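Local coordinates for mandelate racemase / muconate lactonizing enzyme, C-terminal domain protein (Labrenzia alexandrii, PDB 4E5T) that binds magnesium and, as an enolase-superfamily member of the mandelate racemase / muconate lactonizing enzyme group, probably acts on a carboxylate substrate not yet identified, at residues 12-23 with 382-393. Residues are numbered along the deposited sequence; the frame is centred on the assembly and turned at random.
Sequences VGNPPPRHGGRY and ARANPYTGSDLH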
loop_
_atom_site.group_PDB
_atom_site.type_symbol
_atom_site.label_atom_id
_atom_site.label_comp_id
_atom_site.label_asym_id
_atom_site.label_seq_id
_atom_site.Cartn_x
_atom_site.Cartn_y
_atom_site.Cartn_z
ATOM N N VAL A 12 -27.870 21.591 -35.107
ATOM C CA VAL A 12 -28.676 22.775 -34.831
ATOM C C VAL A 12 -27.857 23.858 -34.146
ATOM O O VAL A 12 -27.387 23.660 -33.029
ATOM C CB VAL A 12 -29.864 22.436 -33.888
ATOM C CG1 VAL A 12 -30.623 23.695 -33.534
ATOM C CG2 VAL A 12 -30.793 21.399 -34.515
ATOM N N GLY A 13 -27.692 25.002 -34.805
ATOM C CA GLY A 13 -27.019 26.140 -34.193
ATOM C C GLY A 13 -27.846 26.737 -33.066
ATOM O O GLY A 13 -29.068 26.797 -33.150
ATOM N N ASN A 14 -27.185 27.171 -32.003
ATOM C CA ASN A 14 -27.871 27.711 -30.830
ATOM C C ASN A 14 -27.906 29.220 -30.969
ATOM O O ASN A 14 -26.883 29.838 -31.203
ATOM C CB ASN A 14 -27.117 27.293 -29.559
ATOM C CG ASN A 14 -27.912 27.516 -28.274
ATOM O OD1 ASN A 14 -29.139 27.638 -28.285
ATOM N ND2 ASN A 14 -27.200 27.558 -27.150
ATOM N N PRO A 15 -29.092 29.824 -30.875
ATOM C CA PRO A 15 -29.142 31.284 -31.031
ATOM C C PRO A 15 -28.715 32.016 -29.763
ATOM O O PRO A 15 -28.633 31.400 -28.695
ATOM C CB PRO A 15 -30.626 31.556 -31.338
ATOM C CG PRO A 15 -31.349 30.419 -30.711
ATOM C CD PRO A 15 -30.435 29.222 -30.815
ATOM N N PRO A 16 -28.423 33.322 -29.893
ATOM C CA PRO A 16 -28.225 34.237 -28.766
ATOM C C PRO A 16 -29.273 34.021 -27.683
ATOM O O PRO A 16 -30.447 33.866 -28.012
ATOM C CB PRO A 16 -28.417 35.599 -29.413
ATOM C CG PRO A 16 -27.830 35.404 -30.774
ATOM C CD PRO A 16 -28.158 33.991 -31.182
ATOM N N PRO A 17 -28.851 34.039 -26.409
ATOM C CA PRO A 17 -27.485 34.404 -26.027
ATOM C C PRO A 17 -26.544 33.207 -25.985
ATOM O O PRO A 17 -25.526 33.268 -25.297
ATOM C CB PRO A 17 -27.677 34.964 -24.624
ATOM C CG PRO A 17 -28.767 34.114 -24.068
ATOM C CD PRO A 17 -29.675 33.745 -25.226
ATOM N N ARG A 18 -26.894 32.143 -26.706
ATOM C CA ARG A 18 -26.037 30.968 -26.868
ATOM C C ARG A 18 -25.569 30.343 -25.553
ATOM O O ARG A 18 -24.446 29.834 -25.478
ATOM C CB ARG A 18 -24.828 31.274 -27.773
ATOM C CG ARG A 18 -25.198 31.791 -29.165
ATOM C CD ARG A 18 -23.994 31.889 -30.104
ATOM N NE ARG A 18 -23.042 32.896 -29.653
ATOM C CZ ARG A 18 -21.767 32.942 -30.022
ATOM N NH1 ARG A 18 -21.279 32.033 -30.856
ATOM N NH2 ARG A 18 -20.978 33.898 -29.552
ATOM N N HIS A 19 -26.409 30.387 -24.519
ATOM C CA HIS A 19 -26.113 29.634 -23.305
ATOM C C HIS A 19 -26.187 28.154 -23.660
ATOM O O HIS A 19 -27.038 27.739 -24.449
ATOM C CB HIS A 19 -27.088 29.965 -22.168
ATOM C CG HIS A 19 -27.045 31.395 -21.728
ATOM N ND1 HIS A 19 -28.082 31.995 -21.045
ATOM C CD2 HIS A 19 -26.094 32.349 -21.875
ATOM C CE1 HIS A 19 -27.776 33.255 -20.794
ATOM N NE2 HIS A 19 -26.574 33.496 -21.286
ATOM N N GLY A 20 -25.274 27.366 -23.098
ATOM C CA GLY A 20 -25.216 25.941 -23.377
ATOM C C GLY A 20 -24.426 25.613 -24.627
ATOM O O GLY A 20 -24.469 24.487 -25.108
ATOM N N GLY A 21 -23.720 26.601 -25.169
ATOM C CA GLY A 21 -22.827 26.362 -26.290
ATOM C C GLY A 21 -23.307 26.662 -27.704
ATOM O O GLY A 21 -24.440 27.085 -27.927
ATOM N N ARG A 22 -22.423 26.421 -28.670
ATOM C CA ARG A 22 -22.592 26.934 -30.024
ATOM C C ARG A 22 -23.557 26.138 -30.898
ATOM O O ARG A 22 -24.168 26.702 -31.789
ATOM C CB ARG A 22 -21.236 27.027 -30.736
ATOM C CG ARG A 22 -20.261 28.001 -30.125
ATOM C CD ARG A 22 -19.040 28.165 -31.013
ATOM N NE ARG A 22 -18.408 29.469 -30.833
ATOM C CZ ARG A 22 -17.323 29.683 -30.096
ATOM N NH1 ARG A 22 -16.739 28.663 -29.469
ATOM N NH2 ARG A 22 -16.823 30.917 -29.992
ATOM N N TYR A 23 -23.674 24.835 -30.661
ATOM C CA TYR A 23 -24.520 23.986 -31.493
ATOM C C TYR A 23 -24.913 22.700 -30.764
ATOM O O TYR A 23 -24.250 22.309 -29.799
ATOM C CB TYR A 23 -23.815 23.656 -32.820
ATOM C CG TYR A 23 -22.495 22.896 -32.694
ATOM C CD1 TYR A 23 -22.475 21.511 -32.550
ATOM C CD2 TYR A 23 -21.274 23.561 -32.747
ATOM C CE1 TYR A 23 -21.285 20.822 -32.440
ATOM C CE2 TYR A 23 -20.070 22.872 -32.641
ATOM C CZ TYR A 23 -20.077 21.504 -32.488
ATOM O OH TYR A 23 -18.892 20.798 -32.382
ATOM N N ALA A 382 -35.978 22.155 -35.349
ATOM C CA ALA A 382 -34.595 21.699 -35.492
ATOM C C ALA A 382 -34.043 21.898 -36.900
ATOM O O ALA A 382 -32.913 22.322 -37.041
ATOM C CB ALA A 382 -34.435 20.257 -35.049
ATOM N N ARG A 383 -34.824 21.602 -37.938
ATOM C CA ARG A 383 -34.324 21.781 -39.308
ATOM C C ARG A 383 -34.235 23.247 -39.698
ATOM O O ARG A 383 -33.459 23.623 -40.582
ATOM C CB ARG A 383 -35.196 21.063 -40.340
ATOM C CG ARG A 383 -35.388 19.602 -40.103
ATOM C CD ARG A 383 -35.998 18.915 -41.310
ATOM N NE ARG A 383 -36.131 17.490 -41.038
ATOM C CZ ARG A 383 -37.180 16.940 -40.441
ATOM N NH1 ARG A 383 -37.193 15.630 -40.213
ATOM N NH2 ARG A 383 -38.214 17.704 -40.077
ATOM N N ALA A 384 -35.045 24.073 -39.049
ATOM C CA ALA A 384 -35.176 25.465 -39.443
ATOM C C ALA A 384 -34.006 26.266 -38.906
ATOM O O ALA A 384 -33.850 27.431 -39.241
ATOM C CB ALA A 384 -36.482 26.026 -38.937
ATOM N N ASN A 385 -33.187 25.629 -38.072
ATOM C CA ASN A 385 -32.064 26.287 -37.410
ATOM C C ASN A 385 -30.713 25.619 -37.652
ATOM O O ASN A 385 -30.106 25.103 -36.707
ATOM C CB ASN A 385 -32.304 26.329 -35.905
ATOM C CG ASN A 385 -33.406 27.277 -35.520
ATOM O OD1 ASN A 385 -33.142 28.406 -35.119
ATOM N ND2 ASN A 385 -34.653 26.828 -35.645
ATOM N N PRO A 386 -30.217 25.663 -38.903
ATOM C CA PRO A 386 -28.939 25.036 -39.254
ATOM C C PRO A 386 -27.771 25.684 -38.495
ATOM O O PRO A 386 -27.893 26.808 -38.009
ATOM C CB PRO A 386 -28.818 25.353 -40.742
ATOM C CG PRO A 386 -29.456 26.670 -40.854
ATOM C CD PRO A 386 -30.666 26.572 -39.967
ATOM N N TYR A 387 -26.653 24.977 -38.381
ATOM C CA TYR A 387 -25.470 25.580 -37.785
ATOM C C TYR A 387 -24.615 26.207 -38.880
ATOM O O TYR A 387 -24.256 25.539 -39.842
ATOM C CB TYR A 387 -24.670 24.553 -36.992
ATOM C CG TYR A 387 -23.382 25.120 -36.443
ATOM C CD1 TYR A 387 -23.391 26.245 -35.627
ATOM C CD2 TYR A 387 -22.159 24.535 -36.739
ATOM C CE1 TYR A 387 -22.222 26.774 -35.125
ATOM C CE2 TYR A 387 -20.985 25.054 -36.240
ATOM C CZ TYR A 387 -21.019 26.175 -35.435
ATOM O OH TYR A 387 -19.844 26.695 -34.938
ATOM N N THR A 388 -24.306 27.491 -38.760
ATOM C CA THR A 388 -23.560 28.134 -39.839
ATOM C C THR A 388 -22.169 28.627 -39.466
ATOM O O THR A 388 -21.372 28.944 -40.342
ATOM C CB THR A 388 -24.368 29.244 -40.542
ATOM O OG1 THR A 388 -25.002 30.076 -39.571
ATOM C CG2 THR A 388 -25.437 28.632 -41.429
ATOM N N GLY A 389 -21.868 28.668 -38.175
ATOM C CA GLY A 389 -20.525 29.001 -37.728
ATOM C C GLY A 389 -19.525 27.930 -38.134
ATOM O O GLY A 389 -19.915 26.886 -38.660
ATOM N N SER A 390 -18.237 28.180 -37.899
ATOM C CA SER A 390 -17.202 27.203 -38.247
ATOM C C SER A 390 -16.508 26.599 -37.024
ATOM O O SER A 390 -15.885 25.543 -37.118
ATOM C CB SER A 390 -16.166 27.818 -39.191
ATOM O OG SER A 390 -15.529 28.943 -38.605
ATOM N N ASP A 391 -16.633 27.272 -35.883
ATOM C CA ASP A 391 -15.968 26.872 -34.643
ATOM C C ASP A 391 -16.455 25.543 -34.061
ATOM O O ASP A 391 -17.431 24.962 -34.529
ATOM C CB ASP A 391 -16.137 27.961 -33.577
ATOM C CG ASP A 391 -15.072 29.033 -33.661
ATOM O OD1 ASP A 391 -13.867 28.678 -33.678
ATOM O OD2 ASP A 391 -15.448 30.226 -33.705
ATOM N N LEU A 392 -15.756 25.072 -33.032
ATOM C CA LEU A 392 -16.206 23.911 -32.292
ATOM C C LEU A 392 -17.084 24.408 -31.160
ATOM O O LEU A 392 -17.092 25.600 -30.848
ATOM C CB LEU A 392 -15.025 23.082 -31.763
ATOM C CG LEU A 392 -14.137 22.402 -32.821
ATOM C CD1 LEU A 392 -12.967 21.629 -32.185
ATOM C CD2 LEU A 392 -14.955 21.506 -33.770
ATOM N N HIS A 393 -17.833 23.485 -30.567
ATOM C CA HIS A 393 -18.761 23.779 -29.488
ATOM C C HIS A 393 -18.095 24.573 -28.348
ATOM O O HIS A 393 -18.615 25.601 -27.895
ATOM C CB HIS A 393 -19.334 22.455 -28.982
ATOM C CG HIS A 393 -20.484 22.609 -28.038
ATOM N ND1 HIS A 393 -21.562 23.426 -28.304
ATOM C CD2 HIS A 393 -20.731 22.038 -26.835
ATOM C CE1 HIS A 393 -22.422 23.353 -27.304
ATOM N NE2 HIS A 393 -21.940 22.520 -26.399
#
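Y23 is flanked by Y387 and H393, and the three rings form an aromatic cluster. Its CB sits over the Y387 ring, 4.0 Å from the centroid and 19° off the normal, a CH-pi contact. The two tyrosine rings meet obliquely, their planes 42° apart. H393 turns its edge to the face of Y23, centroid to centroid 5.2 Å. The imidazole reaches back to the turn at G20 and G21 because its CG lies trans to the backbone N (chi1 -170°), which sets G20 O at the ring edge, near its plane.

Among the polar contacts, G13 N donates to N385 O over 3.1 Å, a moderately bent bond. Weaker ones join Y23 N to H393 ND1 (3.5 Å, but nearly straight) and H393 N to Y23 OH. H393 NE2 is held by Y318 O, which fixes the ring's far side.

R22 lays one guanidinium face over D391 CB and gives L392 O a weak bond from NH1, at 3.4 Å; the D391 carboxylate adds a charge attraction without a directed N-H. Replacing R22 with an alanine is likely to cost L392 O this weak donor and D391 its nearby positive charge.

Away from the rings, V12 packs its CG2 3.9 Å from A382 CB and its CG1 against N385 CB.

G20 is about 11 Å from the bound magnesium, consistent with the loop that in relatives closes over the barrel's active site. The segment 382-393 runs from helix 379-383 past the end of strand 4-13 and the start of strand 23-31, lying against the loop that joins these first two antiparallel strands of the enolase-superfamily capping domain. F349 of helix 349-352 packs on V12 and N385, and R61 of the second subunit bonds to S390 O.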